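Local coordinates for protein phosphodiesterase (Candida albicans, PDB 6CPU) that belongs to the cyclic nucleotide phosphodiesterase family of the HD superfamily, largely helical metal-binding proteins, and holds zinc and magnesium ions, at residues I191-I197 and N254-A258; L183-R188 and R392-P396. All coordinates share one frame. Numbering follows the deposited sequence.

Interaction 1 of 2, residues I191-I197 and N254-A258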
ATOM      1  N   ILE A 191      15.373   8.288  11.941  1.00 25.03           N
ATOM      2  CA  ILE A 191      14.505   9.434  12.226  1.00 26.50           C
ATOM      3  C   ILE A 191      15.347  10.603  12.738  1.00 28.52           C
ATOM      4  O   ILE A 191      15.110  11.758  12.381  1.00 27.77           O
ATOM      5  CB  ILE A 191      13.420   9.072  13.245  1.00 26.61           C
ATOM      6  CG1 ILE A 191      12.383   8.152  12.576  1.00 26.12           C
ATOM      7  CG2 ILE A 191      12.743  10.318  13.807  1.00 27.46           C
ATOM      8  CD1 ILE A 191      11.528   7.362  13.543  1.00 26.82           C
ATOM      9  N   GLU A 192      16.342  10.266  13.550  1.00 29.24           N
ATOM     10  CA  GLU A 192      17.237  11.245  14.158  1.00 31.88           C
ATOM     11  C   GLU A 192      18.129  11.930  13.125  1.00 30.93           C
ATOM     12  O   GLU A 192      18.335  13.148  13.186  1.00 30.11           O
ATOM     13  CB  GLU A 192      18.097  10.544  15.211  1.00 35.53           C
ATOM     14  CG  GLU A 192      18.698  11.464  16.255  1.00 39.77           C
ATOM     15  CD  GLU A 192      19.643  10.734  17.194  1.00 42.95           C
ATOM     16  OE1 GLU A 192      20.639  11.350  17.620  1.00 47.62           O
ATOM     17  OE2 GLU A 192      19.405   9.544  17.492  1.00 44.10           O
ATOM     18  N   GLU A 193      18.638  11.162  12.160  1.00 28.93           N
ATOM     19  CA  GLU A 193      19.607  11.685  11.185  1.00 30.12           C
ATOM     20  C   GLU A 193      19.073  12.054   9.803  1.00 30.02           C
ATOM     21  O   GLU A 193      19.680  12.873   9.117  1.00 30.22           O
ATOM     22  CB  GLU A 193      20.751  10.699  11.023  1.00 33.26           C
ATOM     23  CG  GLU A 193      21.527  10.485  12.317  1.00 36.24           C
ATOM     24  CD  GLU A 193      22.839   9.761  12.095  1.00 38.69           C
ATOM     25  OE1 GLU A 193      23.529  10.028  11.086  1.00 43.27           O
ATOM     26  OE2 GLU A 193      23.189   8.919  12.938  1.00 45.69           O
ATOM     27  N   ILE A 194      17.967  11.455   9.376  1.00 27.81           N
ATOM     28  CA  ILE A 194      17.435  11.741   8.036  1.00 26.71           C
ATOM     29  C   ILE A 194      16.274  12.706   8.119  1.00 25.75           C
ATOM     30  O   ILE A 194      15.394  12.542   8.956  1.00 26.85           O
ATOM     31  CB  ILE A 194      16.990  10.452   7.319  1.00 26.36           C
ATOM     32  CG1 ILE A 194      18.212   9.564   7.100  1.00 26.58           C
ATOM     33  CG2 ILE A 194      16.290  10.782   5.998  1.00 25.78           C
ATOM     34  CD1 ILE A 194      17.914   8.192   6.553  1.00 26.43           C
ATOM     35  N   ASN A 195      16.289  13.715   7.247  1.00 26.54           N
ATOM     36  CA  ASN A 195      15.200  14.673   7.122  1.00 27.96           C
ATOM     37  C   ASN A 195      14.287  14.213   5.979  1.00 26.65           C
ATOM     38  O   ASN A 195      14.525  14.514   4.816  1.00 26.50           O
ATOM     39  CB  ASN A 195      15.751  16.082   6.859  1.00 30.79           C
ATOM     40  CG  ASN A 195      14.754  17.175   7.204  1.00 34.08           C
ATOM     41  OD1 ASN A 195      13.831  16.962   7.987  1.00 38.36           O
ATOM     42  ND2 ASN A 195      14.937  18.352   6.623  1.00 35.53           N
ATOM     43  N   PHE A 196      13.249  13.463   6.323  1.00 24.11           N
ATOM     44  CA  PHE A 196      12.462  12.760   5.305  1.00 24.78           C
ATOM     45  C   PHE A 196      11.719  13.667   4.319  1.00 24.97           C
ATOM     46  O   PHE A 196      11.554  13.299   3.145  1.00 24.77           O
ATOM     47  CB  PHE A 196      11.551  11.721   5.964  1.00 23.88           C
ATOM     48  CG  PHE A 196      12.278  10.464   6.344  1.00 23.28           C
ATOM     49  CD1 PHE A 196      12.390   9.416   5.440  1.00 23.59           C
ATOM     50  CD2 PHE A 196      12.900  10.343   7.579  1.00 23.61           C
ATOM     51  CE1 PHE A 196      13.077   8.266   5.766  1.00 23.12           C
ATOM     52  CE2 PHE A 196      13.594   9.194   7.907  1.00 22.77           C
ATOM     53  CZ  PHE A 196      13.674   8.153   7.010  1.00 23.82           C
ATOM     54  N   ILE A 197      11.329  14.865   4.759  1.00 24.05           N
ATOM     55  CA  ILE A 197      10.672  15.818   3.866  1.00 26.22           C
ATOM     56  C   ILE A 197      11.555  16.186   2.671  1.00 25.72           C
ATOM     57  O   ILE A 197      11.041  16.457   1.579  1.00 23.86           O
ATOM     58  CB  ILE A 197      10.223  17.105   4.619  1.00 27.75           C
ATOM     59  CG1 ILE A 197       9.231  17.926   3.780  1.00 29.32           C
ATOM     60  CG2 ILE A 197      11.428  17.956   5.004  1.00 27.74           C
ATOM     61  CD1 ILE A 197       7.800  17.442   3.850  1.00 29.92           C
ATOM     62  N   ASN A 254       8.690  14.502  10.958  1.00 27.20           N
ATOM     63  CA  ASN A 254       9.749  13.604  10.475  1.00 27.64           C
ATOM     64  C   ASN A 254       9.525  12.141  10.836  1.00 26.43           C
ATOM     65  O   ASN A 254       9.849  11.251  10.048  1.00 24.94           O
ATOM     66  CB  ASN A 254      11.133  14.021  10.980  1.00 26.86           C
ATOM     67  CG  ASN A 254      12.249  13.457  10.118  1.00 26.98           C
ATOM     68  OD1 ASN A 254      12.215  13.570   8.891  1.00 26.74           O
ATOM     69  ND2 ASN A 254      13.238  12.849  10.745  1.00 27.28           N
ATOM     70  N   GLU A 255       9.004  11.911  12.037  1.00 27.18           N
ATOM     71  CA  GLU A 255       8.717  10.570  12.533  1.00 27.55           C
ATOM     72  C   GLU A 255       7.574   9.915  11.759  1.00 26.52           C
ATOM     73  O   GLU A 255       7.656   8.741  11.406  1.00 25.19           O
ATOM     74  CB  GLU A 255       8.362  10.661  14.010  1.00 31.05           C
ATOM     75  CG  GLU A 255       8.254   9.344  14.744  1.00 34.19           C
ATOM     76  CD  GLU A 255       8.183   9.552  16.251  1.00 35.98           C
ATOM     77  OE1 GLU A 255       8.775  10.533  16.758  1.00 39.27           O
ATOM     78  OE2 GLU A 255       7.519   8.742  16.922  1.00 39.72           O
ATOM     79  N   LEU A 256       6.511  10.671  11.504  1.00 25.21           N
ATOM     80  CA  LEU A 256       5.412  10.169  10.665  1.00 24.93           C
ATOM     81  C   LEU A 256       5.860   9.905   9.239  1.00 23.20           C
ATOM     82  O   LEU A 256       5.532   8.866   8.674  1.00 21.71           O
ATOM     83  CB  LEU A 256       4.219  11.121  10.658  1.00 26.27           C
ATOM     84  CG  LEU A 256       3.266  11.031  11.840  1.00 28.43           C
ATOM     85  CD1 LEU A 256       2.119  12.014  11.649  1.00 28.89           C
ATOM     86  CD2 LEU A 256       2.733   9.615  12.029  1.00 29.17           C
ATOM     87  N   LEU A 257       6.631  10.821   8.658  1.00 21.96           N
ATOM     88  CA  LEU A 257       7.164  10.588   7.314  1.00 21.57           C
ATOM     89  C   LEU A 257       8.036   9.331   7.239  1.00 20.45           C
ATOM     90  O   LEU A 257       7.939   8.572   6.277  1.00 18.71           O
ATOM     91  CB  LEU A 257       7.927  11.802   6.794  1.00 22.00           C
ATOM     92  CG  LEU A 257       7.122  13.065   6.451  1.00 22.26           C
ATOM     93  CD1 LEU A 257       8.047  14.147   5.905  1.00 22.94           C
ATOM     94  CD2 LEU A 257       6.006  12.803   5.459  1.00 23.37           C
ATOM     95  N   ALA A 258       8.893   9.096   8.235  1.00 19.80           N
ATOM     96  CA  ALA A 258       9.718   7.883   8.225  1.00 19.99           C
ATOM     97  C   ALA A 258       8.841   6.618   8.153  1.00 19.54           C
ATOM     98  O   ALA A 258       9.106   5.699   7.373  1.00 20.05           O
ATOM     99  CB  ALA A 258      10.630   7.831   9.456  1.00 20.49           C
TER
HETATM  100  O   HOH W   1      11.129  15.697   7.516  1.00 30.72           O
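A single asparagine side chain can pair with the backbone of a chain leaving a helix, and Asn254 does so here. Asn254 ND2 donates to Ile194 O (2.8 Å) and Asn254 OD1 accepts from Phe196 N (2.8 Å), so the carboxamide bridges the backbone just beyond helix 177-193. A water donates to Asn254 OD1 (2.8 Å) and Asn195 OD1 (3.0 Å) and accepts from Ile197 N (2.9 Å); the other end of that second amide, Asn195 ND2, hydrogen-bonds Glu198. Apolar packing continues along the helix. Ala258 CA lies over the Phe196 ring, 3.9 Å from its centroid and almost on the normal, a CH-pi contact, while Ile191 CG1 meets Ala258 CB at 3.6 Å. Leu257 CB packs against Phe196 CB (3.7 Å) and Leu257 CD1 against Ile197 CB (3.9 Å). The contact joins the end of helix 177-193 and the turn that follows it to the start of helix 253-264; Ile194 packs against helix 25-34, whose Phe33 meets Phe196 edge-to-face, and Leu257 reaches Val231 of helix 227-242.

Interaction 2 of 2, residues L183-R188 and R392-P396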
ATOM      1  N   LEU A 183      16.366  -3.529  15.372  1.00 24.76           N
ATOM      2  CA  LEU A 183      15.685  -2.859  14.243  1.00 23.91           C
ATOM      3  C   LEU A 183      14.982  -1.574  14.669  1.00 24.01           C
ATOM      4  O   LEU A 183      14.988  -0.604  13.923  1.00 24.07           O
ATOM      5  CB  LEU A 183      14.673  -3.795  13.566  1.00 23.04           C
ATOM      6  CG  LEU A 183      15.320  -4.953  12.816  1.00 23.51           C
ATOM      7  CD1 LEU A 183      14.264  -5.912  12.340  1.00 23.53           C
ATOM      8  CD2 LEU A 183      16.166  -4.481  11.636  1.00 24.03           C
ATOM      9  N   ILE A 184      14.360  -1.580  15.855  1.00 23.97           N
ATOM     10  CA  ILE A 184      13.708  -0.391  16.408  1.00 24.67           C
ATOM     11  C   ILE A 184      14.751   0.705  16.628  1.00 25.18           C
ATOM     12  O   ILE A 184      14.509   1.884  16.349  1.00 23.87           O
ATOM     13  CB  ILE A 184      12.950  -0.706  17.727  1.00 26.02           C
ATOM     14  CG1 ILE A 184      11.712  -1.565  17.442  1.00 25.94           C
ATOM     15  CG2 ILE A 184      12.503   0.574  18.430  1.00 26.50           C
ATOM     16  CD1 ILE A 184      11.022  -2.130  18.665  1.00 26.01           C
ATOM     17  N   TYR A 185      15.915   0.298  17.125  1.00 26.42           N
ATOM     18  CA  TYR A 185      17.028   1.208  17.365  1.00 27.58           C
ATOM     19  C   TYR A 185      17.508   1.860  16.066  1.00 25.96           C
ATOM     20  O   TYR A 185      17.728   3.062  16.007  1.00 25.99           O
ATOM     21  CB  TYR A 185      18.170   0.447  18.042  1.00 29.18           C
ATOM     22  CG  TYR A 185      19.478   1.199  18.042  1.00 33.01           C
ATOM     23  CD1 TYR A 185      20.523   0.822  17.207  1.00 34.69           C
ATOM     24  CD2 TYR A 185      19.668   2.289  18.881  1.00 36.74           C
ATOM     25  CE1 TYR A 185      21.723   1.514  17.206  1.00 38.38           C
ATOM     26  CE2 TYR A 185      20.861   2.986  18.890  1.00 39.00           C
ATOM     27  CZ  TYR A 185      21.884   2.597  18.054  1.00 39.64           C
ATOM     28  OH  TYR A 185      23.066   3.305  18.077  1.00 46.42           O
ATOM     29  N   LEU A 186      17.637   1.051  15.022  1.00 26.03           N
ATOM     30  CA  LEU A 186      18.059   1.540  13.711  1.00 25.89           C
ATOM     31  C   LEU A 186      16.988   2.417  13.072  1.00 24.42           C
ATOM     32  O   LEU A 186      17.308   3.394  12.417  1.00 25.16           O
ATOM     33  CB  LEU A 186      18.433   0.365  12.808  1.00 25.87           C
ATOM     34  CG  LEU A 186      19.651  -0.466  13.228  1.00 26.78           C
ATOM     35  CD1 LEU A 186      19.767  -1.756  12.431  1.00 27.18           C
ATOM     36  CD2 LEU A 186      20.929   0.339  13.094  1.00 27.63           C
ATOM     37  N   TYR A 187      15.717   2.083  13.281  1.00 24.37           N
ATOM     38  CA  TYR A 187      14.618   2.915  12.802  1.00 24.61           C
ATOM     39  C   TYR A 187      14.705   4.308  13.436  1.00 25.67           C
ATOM     40  O   TYR A 187      14.656   5.332  12.747  1.00 24.32           O
ATOM     41  CB  TYR A 187      13.290   2.259  13.139  1.00 24.53           C
ATOM     42  CG  TYR A 187      12.076   3.092  12.808  1.00 23.83           C
ATOM     43  CD1 TYR A 187      11.807   3.473  11.495  1.00 24.70           C
ATOM     44  CD2 TYR A 187      11.183   3.473  13.798  1.00 24.49           C
ATOM     45  CE1 TYR A 187      10.689   4.233  11.191  1.00 25.09           C
ATOM     46  CE2 TYR A 187      10.070   4.224  13.502  1.00 24.53           C
ATOM     47  CZ  TYR A 187       9.829   4.602  12.197  1.00 25.66           C
ATOM     48  OH  TYR A 187       8.714   5.352  11.912  1.00 28.92           O
ATOM     49  N   ARG A 188      14.894   4.335  14.752  1.00 26.79           N
ATOM     50  CA  ARG A 188      14.959   5.603  15.477  1.00 27.39           C
ATOM     51  C   ARG A 188      16.192   6.426  15.091  1.00 27.91           C
ATOM     52  O   ARG A 188      16.129   7.653  15.029  1.00 28.53           O
ATOM     53  CB  ARG A 188      14.895   5.349  16.987  1.00 28.75           C
ATOM     54  CG  ARG A 188      13.586   4.725  17.448  1.00 30.59           C
ATOM     55  CD  ARG A 188      12.432   5.717  17.407  1.00 32.33           C
ATOM     56  NE  ARG A 188      11.126   5.061  17.346  1.00 34.54           N
ATOM     57  CZ  ARG A 188       9.968   5.703  17.207  1.00 35.36           C
ATOM     58  NH1 ARG A 188       9.936   7.027  17.131  1.00 37.19           N
ATOM     59  NH2 ARG A 188       8.826   5.023  17.148  1.00 35.47           N
ATOM     60  N   ARG A 392       5.161  -3.367  14.268  1.00 21.00           N
ATOM     61  CA  ARG A 392       5.946  -3.872  15.414  1.00 21.86           C
ATOM     62  C   ARG A 392       7.257  -3.105  15.583  1.00 22.07           C
ATOM     63  O   ARG A 392       7.725  -2.903  16.706  1.00 20.46           O
ATOM     64  CB  ARG A 392       6.230  -5.377  15.268  1.00 23.06           C
ATOM     65  CG  ARG A 392       7.031  -6.007  16.411  1.00 24.38           C
ATOM     66  CD  ARG A 392       6.257  -5.959  17.721  1.00 24.99           C
ATOM     67  NE  ARG A 392       7.073  -6.361  18.868  1.00 25.40           N
ATOM     68  CZ  ARG A 392       7.876  -5.565  19.579  1.00 25.98           C
ATOM     69  NH1 ARG A 392       8.054  -4.279  19.274  1.00 25.78           N
ATOM     70  NH2 ARG A 392       8.537  -6.086  20.612  1.00 27.61           N
ATOM     71  N   ILE A 393       7.852  -2.703  14.456  1.00 21.12           N
ATOM     72  CA  ILE A 393       9.095  -1.926  14.440  1.00 22.57           C
ATOM     73  C   ILE A 393       8.838  -0.415  14.507  1.00 23.24           C
ATOM     74  O   ILE A 393       9.460   0.284  15.303  1.00 25.09           O
ATOM     75  CB  ILE A 393       9.937  -2.270  13.181  1.00 22.63           C
ATOM     76  CG1 ILE A 393      10.234  -3.773  13.121  1.00 24.07           C
ATOM     77  CG2 ILE A 393      11.212  -1.430  13.109  1.00 23.17           C
ATOM     78  CD1 ILE A 393      10.812  -4.381  14.385  1.00 24.19           C
ATOM     79  N   CYS A 394       7.922   0.092  13.685  1.00 22.80           N
ATOM     80  CA  CYS A 394       7.702   1.530  13.554  1.00 23.69           C
ATOM     81  C   CYS A 394       6.775   2.164  14.593  1.00 23.58           C
ATOM     82  O   CYS A 394       6.929   3.342  14.896  1.00 25.55           O
ATOM     83  CB  CYS A 394       7.132   1.856  12.182  1.00 24.29           C
ATOM     84  SG  CYS A 394       8.282   1.455  10.868  1.00 26.16           S
ATOM     85  N   TRP A 395       5.826   1.400  15.117  1.00 24.01           N
ATOM     86  CA  TRP A 395       4.765   1.952  15.966  1.00 24.78           C
ATOM     87  C   TRP A 395       4.257   0.908  16.982  1.00 25.85           C
ATOM     88  O   TRP A 395       3.049   0.685  17.105  1.00 24.91           O
ATOM     89  CB  TRP A 395       3.619   2.455  15.069  1.00 25.83           C
ATOM     90  CG  TRP A 395       2.821   3.600  15.610  1.00 26.96           C
ATOM     91  CD1 TRP A 395       2.828   4.092  16.895  1.00 29.17           C
ATOM     92  CD2 TRP A 395       1.872   4.387  14.891  1.00 27.90           C
ATOM     93  NE1 TRP A 395       1.941   5.133  17.005  1.00 28.59           N
ATOM     94  CE2 TRP A 395       1.340   5.336  15.791  1.00 28.77           C
ATOM     95  CE3 TRP A 395       1.412   4.381  13.570  1.00 27.24           C
ATOM     96  CZ2 TRP A 395       0.362   6.268  15.407  1.00 28.99           C
ATOM     97  CZ3 TRP A 395       0.448   5.312  13.191  1.00 28.22           C
ATOM     98  CH2 TRP A 395      -0.065   6.238  14.104  1.00 28.40           C
ATOM     99  N   PRO A 396       5.183   0.263  17.719  1.00 27.08           N
ATOM    100  CA  PRO A 396       4.782  -0.821  18.622  1.00 28.38           C
ATOM    101  C   PRO A 396       3.770  -0.405  19.694  1.00 29.55           C
ATOM    102  O   PRO A 396       2.910  -1.209  20.073  1.00 27.23           O
ATOM    103  CB  PRO A 396       6.105  -1.263  19.266  1.00 28.07           C
ATOM    104  CG  PRO A 396       7.045  -0.140  19.054  1.00 27.81           C
ATOM    105  CD  PRO A 396       6.634   0.502  17.765  1.00 27.38           C
TER
HETATM  106  O   HOH W   2       6.985   6.001  13.751  1.00 44.66           O
HETATM  107  O   HOH W   3       9.728   2.357  17.154  1.00 24.07           O
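This helix-helix contact in a largely helical phosphodiesterase centres on Ile393 and Cys394 of helix 377-394 and Ile184 of helix 177-193, which lose the most surface. The backbones come close, with the CA atoms of Ile184 and Ile393 5.2 Å apart. Ile393 fits among three residues of the facing helix: Ile393 CD1 lies 4.0 Å from Leu183 CB and 4.3 Å from Ile184 CG1, and Ile393 CG2 is 4.2 Å from Tyr187 CB. Ile184 extends past it, CG1 approaching Ile393 O at 3.6 Å and CD1 reaching Arg392 NH1 at 3.7 Å. No direct hydrogen bond joins the segments; waters serve the carbonyls at the helix end instead. One donates to Ile393 O and accepts from NH2 of Arg188 (both 2.8 Å), whose NH1 is salt-bridged to Glu255, and another links Tyr187 OH (2.6 Å) to Cys394 O (2.9 Å). Cys394 SG sits over the face of the Tyr187 ring, 3.9 Å from its centroid, a sulfur-aromatic contact.

In the fold
Helix 177-193 serves both contacts, lending successive portions to two partners: its middle meets helix 377-394 in interaction 2, and its end with the following turn meets helix 253-264 in interaction 1. Both are partly buried, mixing interior side chains with more accessible ones, and lie on the same side of the chain's centre, their own centres about 13 Å apart. Both pack apolar side chains and use bridging water, but only interaction 1, where irregular chain offers backbone groups to a side-chain amide, has direct hydrogen bonds between its segments; interaction 2 adds a sulfur-aromatic contact. A salt bridge, Arg188 NH1 to Glu255 OE2 at 3.0 Å, connects the two. Along the sequence, interaction 1 nests within the loop closed by interaction 2.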